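Local coordinates for CBS domain protein (Sulfolobus tokodaii, PDB 2EF7) that is a paired CBS-domain protein that probably binds an adenosine-containing ligand and may have a regulatory role, at the interface of chains A and B. Sequence-based numbering; all coordinates share one arbitrary frame. Chains: chain A/B, Hypothetical protein ST2348.

The interface of chains A and B. Residues chain A 1; chain B 94-95, 97.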
HETATM    1  N   MSE A   1      -8.970  23.765   2.916  1.00 32.35           N
HETATM    2  CA  MSE A   1      -8.731  23.446   1.485  1.00 33.62           C
HETATM    3  C   MSE A   1     -10.025  23.005   0.818  1.00 33.16           C
HETATM    4  O   MSE A   1     -10.949  22.519   1.476  1.00 35.98           O
HETATM    5  CB  MSE A   1      -7.708  22.325   1.379  1.00 37.16           C
HETATM    6  CG  MSE A   1      -6.394  22.658   2.008  1.00 50.40           C
HETATM    7 SE   MSE A   1      -5.377  21.061   1.985  1.00 68.09          SE
HETATM    8  CE  MSE A   1      -6.803  19.801   1.824  1.00 42.28           C
TER
ATOM      9  N   ARG B  94     -10.020  18.845   6.692  1.00 27.56           N
ATOM     10  CA  ARG B  94      -9.919  19.438   5.369  1.00 26.81           C
ATOM     11  C   ARG B  94     -10.322  20.903   5.392  1.00 29.64           C
ATOM     12  O   ARG B  94      -9.581  21.769   4.920  1.00 29.05           O
ATOM     13  CB  ARG B  94     -10.817  18.696   4.381  1.00 29.22           C
ATOM     14  CG  ARG B  94     -10.977  19.430   3.046  1.00 37.78           C
ATOM     15  CD  ARG B  94     -11.856  18.675   2.055  1.00 31.06           C
ATOM     16  NE  ARG B  94     -13.283  18.690   2.386  1.00 27.65           N
ATOM     17  CZ  ARG B  94     -14.050  19.778   2.394  1.00 34.71           C
ATOM     18  NH1 ARG B  94     -13.539  20.968   2.097  1.00 28.19           N
ATOM     19  NH2 ARG B  94     -15.344  19.674   2.667  1.00 24.35           N
ATOM     20  N   GLN B  95     -11.500  21.175   5.947  1.00 27.27           N
ATOM     21  CA  GLN B  95     -12.015  22.535   6.013  1.00 28.17           C
ATOM     22  C   GLN B  95     -11.148  23.477   6.826  1.00 27.30           C
ATOM     23  O   GLN B  95     -11.014  24.638   6.469  1.00 25.97           O
ATOM     24  CB  GLN B  95     -13.430  22.550   6.589  1.00 30.95           C
ATOM     25  CG  GLN B  95     -14.451  21.776   5.776  1.00 30.58           C
ATOM     26  CD  GLN B  95     -15.819  21.844   6.403  1.00 34.78           C
ATOM     27  OE1 GLN B  95     -15.959  21.657   7.610  1.00 33.96           O
ATOM     28  NE2 GLN B  95     -16.840  22.112   5.591  1.00 27.38           N
ATOM     29  N   ASN B  97      -7.857  22.875   7.518  1.00 27.80           N
ATOM     30  CA  ASN B  97      -6.450  22.639   7.180  1.00 32.03           C
ATOM     31  C   ASN B  97      -5.585  22.172   8.346  1.00 30.40           C
ATOM     32  O   ASN B  97      -4.588  22.816   8.670  1.00 29.37           O
ATOM     33  CB  ASN B  97      -5.807  23.902   6.595  1.00 31.11           C
ATOM     34  CG  ASN B  97      -6.569  24.456   5.408  1.00 40.79           C
ATOM     35  OD1 ASN B  97      -6.928  23.724   4.487  1.00 42.52           O
ATOM     36  ND2 ASN B  97      -6.813  25.763   5.420  1.00 45.31           N
TER
HETATM   37  O   HOH W   1     -10.686  25.473   4.011  1.00 55.41           O
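The amino terminus of A:Met1, modelled as selenomethionine, meets the C-terminal end of helix 86-95 in chain B. A:Met1 N gives a hydrogen bond to the side-chain amide oxygen OD1 of B:Asn97, at 2.6 Å. A second bond runs from A:Met1 N to the backbone O of B:Arg94, at 2.9 Å. In both, the donor is tilted somewhat from the carbonyl plane. Water 1 is a third partner of A:Met1 N, at 2.7 Å, and links it to the backbone O of B:Gln95.

Beyond CB, the side chain of B:Arg94 curls round A:Met1 O. CG of B:Arg94 lies anti to its backbone N (chi1 168°) and packs 3.5 Å from A:Met1 O. CD of B:Arg94 follows, 4.0 Å from A:Met1 O. A bend at chi3 (73°) turns the guanidinium back, and NH1 of B:Arg94 donates to A:Met1 O at 3.1 Å. The bond is moderately bent, with 143° at the hydrogen. A:Met1 O sits at the guanidinium edge, in its plane, and the donor lies in the carbonyl plane.

Replacing B:Asn97 with an alanine would remove the amide acceptor OD1, and is likely to leave A:Met1 N, still held by B:Arg94 O and water 1, freer to shift.

B:Arg94 and B:Gln95 close helix 86-95, within the second CBS sequence repeat, and B:Asn97 lies in the loop just beyond. The carbonyls B:Arg94 O and, through water, B:Gln95 O probably favour a charged amine. The patch is part of a larger A-B interface, which may not be the biological one.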